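Local structure of beta-glucosidase (Saccharopolyspora erythraea D, 5M6G) at residues G508-L516 with S540-G548; S412-L422 with V550-W560. The protein probably hydrolyses terminal, non-reducing beta-D-glucosyl residues with release of beta-D-glucose, as a member of glycoside hydrolase family 3. All coordinates share one frame; numbering follows the deposited sequence.

Contact 1: G508-L516 with S540-G548. With MG (magnesium ion), chain C.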
loop_
_atom_site.group_PDB
_atom_site.type_symbol
_atom_site.label_atom_id
_atom_site.label_comp_id
_atom_site.label_asym_id
_atom_site.label_seq_id
_atom_site.Cartn_x
_atom_site.Cartn_y
_atom_site.Cartn_z
ATOM N N GLY A 508 -10.801 9.421 0.495
ATOM C CA GLY A 508 -10.803 9.230 1.925
ATOM C C GLY A 508 -10.415 10.431 2.751
ATOM O O GLY A 508 -10.342 10.317 3.978
ATOM N N ASP A 509 -10.138 11.575 2.130
ATOM C CA ASP A 509 -9.892 12.779 2.915
ATOM C C ASP A 509 -11.141 13.137 3.713
ATOM O O ASP A 509 -12.270 13.029 3.221
ATOM C CB ASP A 509 -9.495 13.954 2.012
ATOM C CG ASP A 509 -8.144 13.759 1.350
ATOM O OD1 ASP A 509 -7.414 12.807 1.711
ATOM O OD2 ASP A 509 -7.799 14.587 0.479
ATOM N N ARG A 510 -10.943 13.559 4.956
ATOM C CA ARG A 510 -12.049 13.874 5.860
ATOM C C ARG A 510 -11.845 15.251 6.482
ATOM O O ARG A 510 -11.626 15.375 7.692
ATOM C CB ARG A 510 -12.181 12.804 6.941
ATOM C CG ARG A 510 -12.595 11.446 6.421
ATOM C CD ARG A 510 -14.010 11.464 5.847
ATOM N NE ARG A 510 -14.388 10.142 5.346
ATOM C CZ ARG A 510 -14.284 9.754 4.075
ATOM N NH1 ARG A 510 -13.814 10.593 3.147
ATOM N NH2 ARG A 510 -14.651 8.522 3.731
ATOM N N PRO A 511 -11.944 16.317 5.687
ATOM C CA PRO A 511 -11.865 17.657 6.286
ATOM C C PRO A 511 -13.042 17.962 7.191
ATOM O O PRO A 511 -12.937 18.859 8.039
ATOM C CB PRO A 511 -11.830 18.589 5.071
ATOM C CG PRO A 511 -12.497 17.819 3.975
ATOM C CD PRO A 511 -12.184 16.366 4.229
ATOM N N GLY A 512 -14.149 17.221 7.063
ATOM C CA GLY A 512 -15.357 17.560 7.792
ATOM C C GLY A 512 -15.450 16.991 9.191
ATOM O O GLY A 512 -16.300 17.437 9.965
ATOM N N GLY A 513 -14.625 16.019 9.534
ATOM C CA GLY A 513 -14.724 15.392 10.843
ATOM C C GLY A 513 -14.372 13.920 10.780
ATOM O O GLY A 513 -14.366 13.290 9.722
ATOM N N LEU A 514 -14.083 13.353 11.960
ATOM C CA LEU A 514 -13.758 11.936 12.087
ATOM C C LEU A 514 -14.552 11.248 13.193
ATOM O O LEU A 514 -14.138 10.189 13.672
ATOM C CB LEU A 514 -12.258 11.736 12.322
ATOM C CG LEU A 514 -11.395 11.853 11.057
ATOM C CD1 LEU A 514 -9.912 11.947 11.391
ATOM C CD2 LEU A 514 -11.650 10.680 10.121
ATOM N N GLY A 515 -15.681 11.813 13.609
ATOM C CA GLY A 515 -16.507 11.142 14.590
ATOM C C GLY A 515 -17.212 9.925 14.014
ATOM O O GLY A 515 -17.332 9.747 12.805
ATOM N N LEU A 516 -17.693 9.062 14.903
ATOM C CA LEU A 516 -18.487 7.927 14.454
ATOM C C LEU A 516 -19.749 8.420 13.758
ATOM O O LEU A 516 -20.372 9.394 14.191
ATOM C CB LEU A 516 -18.850 7.031 15.644
ATOM C CG LEU A 516 -17.679 6.343 16.343
ATOM C CD1 LEU A 516 -18.161 5.650 17.608
ATOM C CD2 LEU A 516 -17.047 5.344 15.388
ATOM N N SER A 540 -10.969 0.735 11.183
ATOM C CA SER A 540 -10.787 2.063 10.613
ATOM C C SER A 540 -9.373 2.188 10.080
ATOM O O SER A 540 -8.477 1.445 10.480
ATOM C CB SER A 540 -11.037 3.153 11.659
ATOM O OG SER A 540 -10.056 3.097 12.684
ATOM N N GLY A 541 -9.173 3.169 9.208
ATOM C CA GLY A 541 -7.840 3.434 8.701
ATOM C C GLY A 541 -7.017 4.425 9.499
ATOM O O GLY A 541 -5.911 4.782 9.081
ATOM N N ARG A 542 -7.497 4.852 10.659
ATOM C CA ARG A 542 -6.889 5.971 11.366
ATOM C C ARG A 542 -7.584 6.110 12.710
ATOM O O ARG A 542 -8.664 5.538 12.897
ATOM C CB ARG A 542 -7.053 7.252 10.559
ATOM C CG ARG A 542 -8.503 7.468 10.143
ATOM C CD ARG A 542 -8.658 8.643 9.195
ATOM N NE ARG A 542 -9.675 8.349 8.192
ATOM C CZ ARG A 542 -9.874 9.055 7.085
ATOM N NH1 ARG A 542 -9.120 10.129 6.817
ATOM N NH2 ARG A 542 -10.813 8.669 6.230
ATOM N N PRO A 543 -7.025 6.863 13.655
ATOM C CA PRO A 543 -7.811 7.244 14.833
ATOM C C PRO A 543 -9.115 7.904 14.404
ATOM O O PRO A 543 -9.181 8.582 13.376
ATOM C CB PRO A 543 -6.893 8.231 15.571
ATOM C CG PRO A 543 -5.498 7.845 15.120
ATOM C CD PRO A 543 -5.665 7.442 13.674
ATOM N N LEU A 544 -10.164 7.668 15.191
ATOM C CA LEU A 544 -11.453 8.316 15.009
ATOM C C LEU A 544 -11.765 9.151 16.243
ATOM O O LEU A 544 -11.282 8.866 17.340
ATOM C CB LEU A 544 -12.577 7.292 14.772
ATOM C CG LEU A 544 -12.438 6.397 13.546
ATOM C CD1 LEU A 544 -13.664 5.467 13.443
ATOM C CD2 LEU A 544 -12.244 7.212 12.262
ATOM N N ASP A 545 -12.584 10.181 16.054
ATOM C CA ASP A 545 -12.877 11.157 17.106
ATOM C C ASP A 545 -13.942 10.584 18.039
ATOM O O ASP A 545 -15.139 10.649 17.748
ATOM C CB ASP A 545 -13.326 12.465 16.471
ATOM C CG ASP A 545 -13.341 13.623 17.450
ATOM O OD1 ASP A 545 -12.903 13.453 18.611
ATOM O OD2 ASP A 545 -13.780 14.713 17.036
ATOM N N ILE A 546 -13.504 10.013 19.165
ATOM C CA ILE A 546 -14.370 9.247 20.055
ATOM C C ILE A 546 -14.305 9.723 21.493
ATOM O O ILE A 546 -14.902 9.088 22.367
ATOM C CB ILE A 546 -14.021 7.750 20.007
ATOM C CG1 ILE A 546 -12.555 7.592 20.427
ATOM C CG2 ILE A 546 -14.314 7.168 18.630
ATOM C CD1 ILE A 546 -12.118 6.210 20.588
ATOM N N ALA A 547 -13.555 10.791 21.777
ATOM C CA ALA A 547 -13.283 11.160 23.163
ATOM C C ALA A 547 -14.554 11.481 23.934
ATOM O O ALA A 547 -14.595 11.307 25.155
ATOM C CB ALA A 547 -12.328 12.353 23.217
ATOM N N GLY A 548 -15.595 11.957 23.251
ATOM C CA GLY A 548 -16.819 12.294 23.951
ATOM C C GLY A 548 -17.628 11.090 24.380
ATOM O O GLY A 548 -18.504 11.223 25.242
HETATM MG MG MG C . -8.676 16.181 -0.616
HETATM O O HOH W 1 -14.761 14.855 14.383
HETATM O O HOH W 2 -17.714 9.773 17.723
HETATM O O HOH W 3 -7.435 15.584 -2.187
HETATM O O HOH W 4 -10.175 14.908 -1.162
HETATM O O HOH W 5 -9.989 16.967 0.798
HETATM O O HOH W 6 -9.673 17.508 -1.950
#

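Contact 2: S412-L422 with V550-W560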
loop_
_atom_site.group_PDB
_atom_site.type_symbol
_atom_site.label_atom_id
_atom_site.label_comp_id
_atom_site.label_asym_id
_atom_site.label_seq_id
_atom_site.Cartn_x
_atom_site.Cartn_y
_atom_site.Cartn_z
ATOM N N SER A 412 -1.474 -6.489 15.429
ATOM C CA SER A 412 -1.838 -5.124 15.081
ATOM C C SER A 412 -2.907 -4.550 16.002
ATOM O O SER A 412 -3.069 -3.324 16.046
ATOM C CB SER A 412 -2.321 -5.056 13.629
ATOM O OG SER A 412 -3.580 -5.693 13.463
ATOM N N GLN A 413 -3.626 -5.403 16.741
ATOM C CA GLN A 413 -4.685 -4.942 17.630
ATOM C C GLN A 413 -4.107 -4.127 18.781
ATOM O O GLN A 413 -3.139 -4.542 19.422
ATOM C CB GLN A 413 -5.470 -6.134 18.181
ATOM C CG GLN A 413 -5.980 -7.086 17.104
ATOM C CD GLN A 413 -6.899 -6.395 16.118
ATOM O OE1 GLN A 413 -8.075 -6.183 16.404
ATOM N NE2 GLN A 413 -6.363 -6.022 14.957
ATOM N N VAL A 414 -4.723 -2.986 19.069
ATOM C CA VAL A 414 -4.268 -2.096 20.133
ATOM C C VAL A 414 -5.388 -1.978 21.158
ATOM O O VAL A 414 -6.461 -1.437 20.855
ATOM C CB VAL A 414 -3.869 -0.711 19.604
ATOM C CG1 VAL A 414 -3.433 0.174 20.767
ATOM C CG2 VAL A 414 -2.757 -0.842 18.568
ATOM N N LEU A 415 -5.145 -2.484 22.364
ATOM C CA LEU A 415 -6.119 -2.369 23.440
ATOM C C LEU A 415 -5.973 -1.001 24.109
ATOM O O LEU A 415 -4.910 -0.664 24.641
ATOM C CB LEU A 415 -5.944 -3.503 24.449
ATOM C CG LEU A 415 -6.948 -3.505 25.605
ATOM C CD1 LEU A 415 -8.352 -3.822 25.084
ATOM C CD2 LEU A 415 -6.535 -4.497 26.671
ATOM N N LEU A 416 -7.050 -0.224 24.094
ATOM C CA LEU A 416 -7.032 1.158 24.543
ATOM C C LEU A 416 -7.806 1.406 25.827
ATOM O O LEU A 416 -7.472 2.341 26.564
ATOM C CB LEU A 416 -7.588 2.069 23.444
ATOM C CG LEU A 416 -6.756 2.090 22.164
ATOM C CD1 LEU A 416 -7.508 2.799 21.029
ATOM C CD2 LEU A 416 -5.376 2.724 22.422
ATOM N N ARG A 417 -8.847 0.620 26.096
ATOM C CA ARG A 417 -9.592 0.697 27.345
ATOM C C ARG A 417 -10.072 -0.701 27.679
ATOM O O ARG A 417 -10.429 -1.466 26.780
ATOM C CB ARG A 417 -10.800 1.640 27.264
ATOM C CG ARG A 417 -10.452 3.120 27.166
ATOM C CD ARG A 417 -10.149 3.725 28.543
ATOM N NE ARG A 417 -9.705 5.106 28.418
ATOM C CZ ARG A 417 -10.530 6.147 28.383
ATOM N NH1 ARG A 417 -11.842 5.948 28.469
ATOM N NH2 ARG A 417 -10.052 7.378 28.260
ATOM N N ASN A 418 -10.072 -1.029 28.968
ATOM C CA ASN A 418 -10.594 -2.323 29.400
ATOM C C ASN A 418 -10.876 -2.257 30.890
ATOM O O ASN A 418 -9.943 -2.117 31.683
ATOM C CB ASN A 418 -9.598 -3.435 29.097
ATOM C CG ASN A 418 -10.112 -4.787 29.505
ATOM O OD1 ASN A 418 -11.322 -4.999 29.590
ATOM N ND2 ASN A 418 -9.198 -5.715 29.758
ATOM N N ASP A 419 -12.144 -2.377 31.279
ATOM C CA ASP A 419 -12.483 -2.394 32.697
ATOM C C ASP A 419 -12.483 -3.798 33.279
ATOM O O ASP A 419 -12.781 -3.964 34.463
ATOM C CB ASP A 419 -13.840 -1.719 32.929
ATOM C CG ASP A 419 -15.006 -2.510 32.361
ATOM O OD1 ASP A 419 -14.778 -3.567 31.736
ATOM O OD2 ASP A 419 -16.165 -2.065 32.536
ATOM N N GLY A 420 -12.154 -4.806 32.479
ATOM C CA GLY A 420 -12.153 -6.174 32.950
ATOM C C GLY A 420 -12.996 -7.080 32.084
ATOM O O GLY A 420 -12.893 -8.303 32.183
ATOM N N VAL A 421 -13.839 -6.490 31.230
ATOM C CA VAL A 421 -14.676 -7.295 30.349
ATOM C C VAL A 421 -13.816 -8.157 29.431
ATOM O O VAL A 421 -14.192 -9.293 29.100
ATOM C CB VAL A 421 -15.655 -6.393 29.564
ATOM C CG1 VAL A 421 -14.901 -5.335 28.747
ATOM C CG2 VAL A 421 -16.572 -7.235 28.676
ATOM N N LEU A 422 -12.635 -7.670 29.049
ATOM C CA LEU A 422 -11.733 -8.463 28.210
ATOM C C LEU A 422 -10.624 -9.058 29.074
ATOM O O LEU A 422 -10.190 -8.432 30.041
ATOM C CB LEU A 422 -11.142 -7.608 27.076
ATOM C CG LEU A 422 -12.118 -7.105 26.005
ATOM C CD1 LEU A 422 -11.372 -6.362 24.883
ATOM C CD2 LEU A 422 -12.934 -8.248 25.429
ATOM N N VAL A 550 -15.987 7.640 24.741
ATOM C CA VAL A 550 -15.175 6.475 25.096
ATOM C C VAL A 550 -15.375 6.059 26.556
ATOM O O VAL A 550 -15.262 4.870 26.887
ATOM C CB VAL A 550 -13.690 6.759 24.771
ATOM C CG1 VAL A 550 -13.167 7.953 25.591
ATOM C CG2 VAL A 550 -12.831 5.516 24.977
ATOM N N ASP A 551 -15.695 7.007 27.445
ATOM C CA ASP A 551 -15.860 6.671 28.857
ATOM C C ASP A 551 -17.045 5.747 29.112
ATOM O O ASP A 551 -17.082 5.084 30.152
ATOM C CB ASP A 551 -16.003 7.944 29.695
ATOM C CG ASP A 551 -14.712 8.726 29.766
ATOM O OD1 ASP A 551 -13.646 8.109 29.565
ATOM O OD2 ASP A 551 -14.758 9.943 30.013
ATOM N N GLY A 552 -18.004 5.681 28.194
ATOM C CA GLY A 552 -19.125 4.779 28.325
ATOM C C GLY A 552 -18.874 3.373 27.840
ATOM O O GLY A 552 -19.757 2.521 27.979
ATOM N N TRP A 553 -17.693 3.094 27.292
ATOM C CA TRP A 553 -17.373 1.798 26.709
ATOM C C TRP A 553 -16.564 0.973 27.700
ATOM O O TRP A 553 -15.527 1.428 28.191
ATOM C CB TRP A 553 -16.586 1.973 25.404
ATOM C CG TRP A 553 -17.281 2.839 24.399
ATOM C CD1 TRP A 553 -18.595 3.209 24.404
ATOM C CD2 TRP A 553 -16.696 3.448 23.239
ATOM N NE1 TRP A 553 -18.866 4.008 23.317
ATOM C CE2 TRP A 553 -17.717 4.168 22.584
ATOM C CE3 TRP A 553 -15.410 3.444 22.684
ATOM C CZ2 TRP A 553 -17.492 4.878 21.403
ATOM C CZ3 TRP A 553 -15.184 4.172 21.513
ATOM C CH2 TRP A 553 -16.221 4.872 20.888
ATOM N N ASN A 554 -17.028 -0.245 27.987
ATOM C CA ASN A 554 -16.293 -1.080 28.932
ATOM C C ASN A 554 -14.930 -1.481 28.392
ATOM O O ASN A 554 -13.981 -1.650 29.168
ATOM C CB ASN A 554 -17.123 -2.309 29.288
ATOM C CG ASN A 554 -18.426 -1.934 29.935
ATOM O OD1 ASN A 554 -19.417 -1.679 29.252
ATOM N ND2 ASN A 554 -18.426 -1.847 31.263
ATOM N N ALA A 555 -14.812 -1.652 27.080
ATOM C CA ALA A 555 -13.513 -1.879 26.474
ATOM C C ALA A 555 -13.507 -1.239 25.102
ATOM O O ALA A 555 -14.555 -1.078 24.472
ATOM C CB ALA A 555 -13.165 -3.369 26.354
ATOM N N LEU A 556 -12.311 -0.852 24.663
ATOM C CA LEU A 556 -12.087 -0.306 23.333
ATOM C C LEU A 556 -10.870 -1.002 22.748
ATOM O O LEU A 556 -9.790 -0.968 23.347
ATOM C CB LEU A 556 -11.869 1.209 23.382
ATOM C CG LEU A 556 -11.393 1.767 22.039
ATOM C CD1 LEU A 556 -12.469 1.537 20.973
ATOM C CD2 LEU A 556 -11.053 3.227 22.168
ATOM N N LEU A 557 -11.048 -1.631 21.586
ATOM C CA LEU A 557 -9.975 -2.313 20.874
ATOM C C LEU A 557 -9.904 -1.721 19.477
ATOM O O LEU A 557 -10.919 -1.679 18.774
ATOM C CB LEU A 557 -10.226 -3.822 20.812
ATOM C CG LEU A 557 -9.175 -4.676 20.081
ATOM C CD1 LEU A 557 -7.957 -4.903 20.979
ATOM C CD2 LEU A 557 -9.787 -5.997 19.631
ATOM N N ALA A 558 -8.730 -1.215 19.100
ATOM C CA ALA A 558 -8.516 -0.667 17.762
ATOM C C ALA A 558 -7.987 -1.778 16.865
ATOM O O ALA A 558 -6.926 -2.347 17.137
ATOM C CB ALA A 558 -7.535 0.507 17.797
ATOM N N SER A 559 -8.722 -2.089 15.800
ATOM C CA SER A 559 -8.370 -3.201 14.927
ATOM C C SER A 559 -7.799 -2.768 13.589
ATOM O O SER A 559 -7.272 -3.619 12.861
ATOM C CB SER A 559 -9.594 -4.097 14.680
ATOM O OG SER A 559 -9.976 -4.754 15.875
ATOM N N TRP A 560 -7.892 -1.487 13.249
ATOM C CA TRP A 560 -7.352 -0.917 11.990
ATOM C C TRP A 560 -8.089 -1.591 10.821
ATOM O O TRP A 560 -9.325 -1.685 10.858
ATOM C CB TRP A 560 -5.839 -1.023 11.962
ATOM C CG TRP A 560 -5.216 -0.615 13.248
ATOM C CD1 TRP A 560 -4.551 -1.417 14.127
ATOM C CD2 TRP A 560 -5.241 0.696 13.834
ATOM N NE1 TRP A 560 -4.148 -0.684 15.225
ATOM C CE2 TRP A 560 -4.552 0.617 15.066
ATOM C CE3 TRP A 560 -5.760 1.930 13.427
ATOM C CZ2 TRP A 560 -4.364 1.732 15.896
ATOM C CZ3 TRP A 560 -5.583 3.036 14.258
ATOM C CH2 TRP A 560 -4.889 2.925 15.481
HETATM O O HOH W 7 -5.048 -4.499 11.464
HETATM O O HOH W 8 -13.546 3.487 28.852
#

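Contact 1: G508-L516 with S540-G548
R542 reaches across to the backbone of G508, whose carbonyl O lies at the edge of the guanidinium, in its plane, and accepts hydrogen bonds from NH2 (2.8 Å) and NH1 (3.1 Å). L514 lies across the arginine at about a right angle and sets CD2 over one face of the guanidinium, 3.6 Å from NE of R542. R510 and R542 bring their charges close together, CG of R510 within 3.3 Å of NH2 of R542 and the guanidinium planes 44° apart; E500, in a salt bridge with NE of R542, probably offsets this. A leucine in place of R542 would probably leave the G508 carbonyl without either donor and E500 without its counter-charge. The segments are loops of the family 3 C-terminal domain, following strands 493-499 and 534-539, and D509 binds magnesium through OD2 together with D243. L544 sends CD1 to CD2 of L516 (3.9 Å), while its CD2 approaches CD2 of L514. N of D545 donates to O of L514 (2.8 Å). At chi1 -167° the D545 carboxylate swings beside its carbonyl carbon, where OD2 accepts from a water that accepts from N of L514. CG2 of I546 packs on CG of L516 at 4.2 Å.

Contact 2: S412-L422 with V550-W560
V414 and A558 form an antiparallel hydrogen-bonded pair, N of V414 donating to O of A558 (3.0 Å) and O of V414 accepting from N of A558. Next along, O of L556 receives N of L416 at 2.9 Å and, weakly, N of R417, so two residues face one: a classic beta bulge. At the bulge L416 points toward the partner strand, where it lies alongside L556, CD1 to CD2 at 3.7 Å, and also meets CB of A558. R417, bent at chi2 (-82°), passes over V550 and forms a salt bridge from NH1 to OD1 of D551 (3.0 Å), the guanidinium and carboxylate planes 16° apart. A water accepts from the same NH1 and donates to O of V550 and O of W553. Beyond the paired strands, ND2 of N554 donates to OD2 of D419 on its syn side (2.6 Å), and CG1 of V421 covers CB of A555 (3.6 Å). Behind these, OD1 of N418 accepts from N of G420, an Asx turn, and from N of L422, the two reaching it from opposite faces of its plane. OD1 of N554 is held by N of V534, and W560, edge-on to CG2 of V414, rests on helix 146-152. Strand 414-418 thus forms the antiparallel edge of the otherwise parallel six-stranded sheet of the family 3 C-terminal domain.

Contact 1 is nested within the chain loop that contact 2 closes, and their centres lie about 17 Å apart. Segment 540-548 leads on toward 550-560, and the two contacts touch directly: N of S540 is 2.9 Å from O of W560, a probable hydrogen bond, and CD1 of I546 packs on CD2 of L556 at 3.5 Å. CH2 of W553 meets both CB of I546 (3.7 Å) and CD1 of L516 (3.9 Å), joining the loops to the lead-in of strand 555-560. In contact 1, G508 lies about 13 Å from the bound sorbitol, whose pocket E505 of the same loop helps to line. In contact 2, the side chain of W560 is about 10 Å from a bound magnesium.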